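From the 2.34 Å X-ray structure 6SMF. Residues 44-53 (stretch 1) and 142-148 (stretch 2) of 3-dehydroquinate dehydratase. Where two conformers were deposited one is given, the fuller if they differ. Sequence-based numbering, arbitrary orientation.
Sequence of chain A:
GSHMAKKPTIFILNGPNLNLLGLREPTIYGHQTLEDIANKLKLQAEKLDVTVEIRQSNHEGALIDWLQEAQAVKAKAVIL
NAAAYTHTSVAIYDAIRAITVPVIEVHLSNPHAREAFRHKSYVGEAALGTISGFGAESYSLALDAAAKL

Stretch 1 (44-53) QAEKLDVTVE
Stretch 2, residues 142-148: ALDAAAK

Stretch 1 enters as the last part of a helix, turns at Asp 49, and leaves as a strand from Thr 51 to Glu 53. Stretch 2 is helical from Ala 142 to Ala 147. The two helices run in roughly the same direction, at 25°, with their axes 10.7 Å apart at closest approach. The register pairs Ala 45 with Leu 143 (CA to CA 7.7 Å) and Leu 48 with Ala 147 (CA to CA 7.0 Å).

A Schellman motif ends the first helix. Asp 49 takes positive phi (69/48), and Val 50 N donates to Ala 45 O at 3.1 Å, while Asp 49 N donates to Glu 46 O at 3.2 Å. Leu 48 sits at -104/-13. After the turn the chain is extended: Val 50 is at -137/150 and Val 52 at -135/122. Alternation along this extended segment points both valines toward stretch 2, with Thr 51 between them out of reach. In stretch 2, Ala 146 N bonds to Ala 142 O at 2.9 Å and Ala 147 N to Leu 143 O at 3.0 Å.

No hydrogen bond crosses between the stretches. The contact is mainly apolar and buries 344 Å², both sides summed.

Leu 143 is its centre, with the largest covered area. Its chi1 is t (-178°) and chi2 is p (48°). Leu 143 CD2 lies 4.3 Å from Ala 45 CB and CD1 lies 4.2 Å from Val 50 CG2. Both reach Val 52 CG2, CD1 at 4.0 Å and CD2 at 4.1 Å. Val 50 has chi1 m (-52°); its other methyl, CG1, is 4.4 Å from Ala 147 CB. Val 52 has chi1 at 107°, between wells.

Leu 48 is m, t (-79°, 179°). Its CD1 packs against Leu 143 CG at 4.0 Å and Ala 147 CB at 4.2 Å. Both Leu 48 CD1 and Leu 48 CD2 are 3.8 Å from Asp 144 OD1, van der Waals contacts, since a methyl has no polar hydrogen to donate. The small side chain of Ala 147 points toward stretch 1 and meets both Leu 48 and Val 50.

Gln 44 is extended, t, t (-161°, -164°), with chi3 at -30°. This carries its amide across to stretch 2, where NE2 lies 3.8 Å from Leu 143 CB and 3.8 Å from Asp 144 CG. NE2 is hydrogen-bonded elsewhere in the structure. Asp 144 is m (chi1 -82°, chi2 -49°); its CB points sideways, but its carboxylate comes nearer.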

ATOM      1  N   GLN A  44     -28.459  22.423 -30.003  1.00110.50           N
ATOM      2  CA  GLN A  44     -27.308  23.287 -29.652  1.00107.58           C
ATOM      3  C   GLN A  44     -26.368  23.302 -30.860  1.00109.44           C
ATOM      4  O   GLN A  44     -25.802  24.394 -31.192  1.00112.00           O
ATOM      5  CB  GLN A  44     -26.652  22.744 -28.386  1.00101.96           C
ATOM      6  CG  GLN A  44     -25.766  23.739 -27.665  1.00100.19           C
ATOM      7  CD  GLN A  44     -24.886  23.017 -26.677  1.00 98.56           C
ATOM      8  OE1 GLN A  44     -25.246  21.973 -26.121  1.00 93.30           O
ATOM      9  NE2 GLN A  44     -23.704  23.573 -26.480  1.00 95.38           N
ATOM     10  N   ALA A  45     -26.256  22.132 -31.510  1.00108.60           N
ATOM     11  CA  ALA A  45     -25.370  21.869 -32.667  1.00107.41           C
ATOM     12  C   ALA A  45     -25.829  22.705 -33.859  1.00111.25           C
ATOM     13  O   ALA A  45     -24.961  23.182 -34.588  1.00116.79           O
ATOM     14  CB  ALA A  45     -25.318  20.380 -32.975  1.00103.13           C
ATOM     15  N   GLU A  46     -27.135  22.872 -34.043  1.00114.52           N
ATOM     16  CA  GLU A  46     -27.709  23.786 -35.066  1.00119.53           C
ATOM     17  C   GLU A  46     -27.244  25.217 -34.746  1.00119.54           C
ATOM     18  O   GLU A  46     -26.634  25.825 -35.625  1.00120.32           O
ATOM     19  CB  GLU A  46     -29.233  23.640 -35.103  1.00124.59           C
ATOM     20  CG  GLU A  46     -29.822  23.331 -36.470  1.00130.48           C
ATOM     21  CD  GLU A  46     -31.282  22.896 -36.374  1.00135.43           C
ATOM     22  OE1 GLU A  46     -31.530  21.935 -35.604  1.00133.02           O
ATOM     23  OE2 GLU A  46     -32.171  23.520 -37.042  1.00143.15           O
ATOM     24  N   LYS A  47     -27.443  25.713 -33.509  1.00122.25           N
ATOM     25  CA  LYS A  47     -27.019  27.087 -33.106  1.00125.22           C
ATOM     26  C   LYS A  47     -25.511  27.279 -33.372  1.00123.86           C
ATOM     27  O   LYS A  47     -25.108  28.436 -33.576  1.00124.05           O
ATOM     28  CB  LYS A  47     -27.369  27.364 -31.639  1.00125.22           C
ATOM     29  N   LEU A  48     -24.708  26.198 -33.375  1.00120.07           N
ATOM     30  CA  LEU A  48     -23.213  26.263 -33.356  1.00117.78           C
ATOM     31  C   LEU A  48     -22.620  25.956 -34.743  1.00118.60           C
ATOM     32  O   LEU A  48     -21.401  26.164 -34.936  1.00122.67           O
ATOM     33  CB  LEU A  48     -22.678  25.268 -32.318  1.00111.46           C
ATOM     34  CG  LEU A  48     -22.747  25.719 -30.863  1.00107.45           C
ATOM     35  CD1 LEU A  48     -22.199  24.636 -29.927  1.00105.82           C
ATOM     36  CD2 LEU A  48     -21.973  27.015 -30.671  1.00108.21           C
ATOM     37  N   ASP A  49     -23.446  25.431 -35.637  1.00118.13           N
ATOM     38  CA  ASP A  49     -23.095  25.110 -37.037  1.00122.14           C
ATOM     39  C   ASP A  49     -22.117  23.936 -37.112  1.00119.24           C
ATOM     40  O   ASP A  49     -21.116  23.990 -37.870  1.00122.98           O
ATOM     41  CB  ASP A  49     -22.602  26.342 -37.777  1.00128.58           C
ATOM     42  CG  ASP A  49     -23.169  26.282 -39.188  1.00131.80           C
ATOM     43  OD1 ASP A  49     -23.050  25.198 -39.846  1.00130.42           O
ATOM     44  OD2 ASP A  49     -23.817  27.247 -39.567  1.00139.38           O
ATOM     45  N   VAL A  50     -22.437  22.869 -36.377  1.00114.77           N
ATOM     46  CA  VAL A  50     -21.643  21.607 -36.378  1.00110.91           C
ATOM     47  C   VAL A  50     -22.633  20.447 -36.430  1.00110.41           C
ATOM     48  O   VAL A  50     -23.777  20.649 -35.977  1.00115.32           O
ATOM     49  CB  VAL A  50     -20.722  21.541 -35.147  1.00105.38           C
ATOM     50  CG1 VAL A  50     -19.873  22.799 -35.003  1.00107.53           C
ATOM     51  CG2 VAL A  50     -21.481  21.309 -33.861  1.00102.69           C
ATOM     52  N   THR A  51     -22.256  19.318 -37.036  1.00107.49           N
ATOM     53  CA  THR A  51     -23.079  18.093 -36.926  1.00103.71           C
ATOM     54  C   THR A  51     -22.491  17.301 -35.765  1.00 99.32           C
ATOM     55  O   THR A  51     -21.297  17.468 -35.397  1.00 96.00           O
ATOM     56  CB  THR A  51     -23.293  17.323 -38.240  1.00106.62           C
ATOM     57  OG1 THR A  51     -22.331  16.282 -38.259  1.00102.29           O
ATOM     58  CG2 THR A  51     -23.275  18.163 -39.506  1.00111.69           C
ATOM     59  N   VAL A  52     -23.323  16.459 -35.186  1.00 97.53           N
ATOM     60  CA  VAL A  52     -23.038  15.824 -33.879  1.00 92.99           C
ATOM     61  C   VAL A  52     -23.420  14.355 -34.059  1.00 92.60           C
ATOM     62  O   VAL A  52     -24.548  14.130 -34.533  1.00 93.93           O
ATOM     63  CB  VAL A  52     -23.850  16.608 -32.826  1.00 95.14           C
ATOM     64  CG1 VAL A  52     -25.053  15.846 -32.311  1.00 98.06           C
ATOM     65  CG2 VAL A  52     -22.996  17.152 -31.696  1.00 89.37           C
ATOM     66  N   GLU A  53     -22.505  13.402 -33.847  1.00 87.10           N
ATOM     67  CA  GLU A  53     -22.835  11.968 -34.034  1.00 89.02           C
ATOM     68  C   GLU A  53     -22.833  11.341 -32.656  1.00 84.02           C
ATOM     69  O   GLU A  53     -21.754  11.240 -32.077  1.00 89.72           O
ATOM     70  CB  GLU A  53     -21.901  11.193 -34.962  1.00 92.67           C
ATOM     71  CG  GLU A  53     -22.649  10.065 -35.664  1.00 95.15           C
ATOM     72  CD  GLU A  53     -23.298  10.603 -36.926  1.00107.95           C
ATOM     73  OE1 GLU A  53     -24.503  10.911 -36.912  1.00117.00           O
ATOM     74  OE2 GLU A  53     -22.585  10.777 -37.944  1.00120.25           O
ATOM     75  N   ALA A 142     -19.289  21.083 -22.955  1.00 78.07           N
ATOM     76  CA  ALA A 142     -18.331  20.282 -23.744  1.00 77.50           C
ATOM     77  C   ALA A 142     -18.546  20.618 -25.226  1.00 81.87           C
ATOM     78  O   ALA A 142     -17.563  20.862 -25.928  1.00 85.68           O
ATOM     79  CB  ALA A 142     -18.539  18.812 -23.423  1.00 74.45           C
ATOM     80  N   LEU A 143     -19.793  20.706 -25.677  1.00 80.12           N
ATOM     81  CA  LEU A 143     -20.094  20.948 -27.107  1.00 84.33           C
ATOM     82  C   LEU A 143     -19.677  22.385 -27.490  1.00 88.71           C
ATOM     83  O   LEU A 143     -19.125  22.533 -28.617  1.00 90.72           O
ATOM     84  CB  LEU A 143     -21.562  20.627 -27.406  1.00 83.30           C
ATOM     85  CG  LEU A 143     -21.986  20.792 -28.873  1.00 88.54           C
ATOM     86  CD1 LEU A 143     -21.027  20.117 -29.858  1.00 87.35           C
ATOM     87  CD2 LEU A 143     -23.403  20.276 -29.089  1.00 91.10           C
ATOM     88  N   ASP A 144     -19.886  23.395 -26.616  1.00 91.84           N
ATOM     89  CA  ASP A 144     -19.421  24.797 -26.859  0.50 94.91           C
ATOM     90  C   ASP A 144     -17.883  24.772 -26.968  1.00 91.90           C
ATOM     91  O   ASP A 144     -17.339  25.310 -27.914  1.00 92.56           O
ATOM     92  CB  ASP A 144     -19.824  25.798 -25.762  0.50 96.73           C
ATOM     93  CG  ASP A 144     -21.229  26.402 -25.802  0.50101.56           C
ATOM     94  OD1 ASP A 144     -21.671  26.900 -26.871  0.50104.92           O
ATOM     95  OD2 ASP A 144     -21.869  26.433 -24.727  0.50103.73           O
ATOM     96  N   ALA A 145     -17.204  24.143 -26.016  1.00 90.63           N
ATOM     97  CA  ALA A 145     -15.723  24.166 -25.950  1.00 89.62           C
ATOM     98  C   ALA A 145     -15.138  23.490 -27.216  1.00 92.36           C
ATOM     99  O   ALA A 145     -14.085  23.973 -27.758  1.00 92.12           O
ATOM    100  CB  ALA A 145     -15.316  23.486 -24.676  1.00 83.46           C
ATOM    101  N   ALA A 146     -15.813  22.397 -27.622  1.00 88.05           N
ATOM    102  CA  ALA A 146     -15.473  21.494 -28.743  1.00 86.61           C
ATOM    103  C   ALA A 146     -15.633  22.224 -30.077  1.00 94.10           C
ATOM    104  O   ALA A 146     -14.803  22.005 -30.986  1.00 97.17           O
ATOM    105  CB  ALA A 146     -16.355  20.278 -28.654  1.00 79.70           C
ATOM    106  N   ALA A 147     -16.685  23.036 -30.209  1.00 97.52           N
ATOM    107  CA  ALA A 147     -16.922  23.884 -31.393  1.00102.93           C
ATOM    108  C   ALA A 147     -15.789  24.916 -31.528  1.00107.74           C
ATOM    109  O   ALA A 147     -15.402  25.170 -32.684  1.00111.48           O
ATOM    110  CB  ALA A 147     -18.280  24.549 -31.298  1.00105.65           C
ATOM    111  N   LYS A 148     -15.284  25.484 -30.416  1.00109.80           N
ATOM    112  CA  LYS A 148     -14.276  26.584 -30.420  1.00113.10           C
ATOM    113  C   LYS A 148     -12.862  26.005 -30.588  1.00110.80           C
ATOM    114  O   LYS A 148     -11.942  26.808 -30.549  1.00116.09           O
ATOM    115  CB  LYS A 148     -14.337  27.435 -29.136  1.00116.45           C
ATOM    116  CG  LYS A 148     -15.598  28.259 -28.907  1.00127.17           C
ATOM    117  CD  LYS A 148     -15.628  28.926 -27.536  1.00138.38           C
ATOM    118  CE  LYS A 148     -16.745  29.951 -27.394  1.00151.54           C
ATOM    119  NZ  LYS A 148     -17.092  30.190 -25.968  1.00156.51           N
TER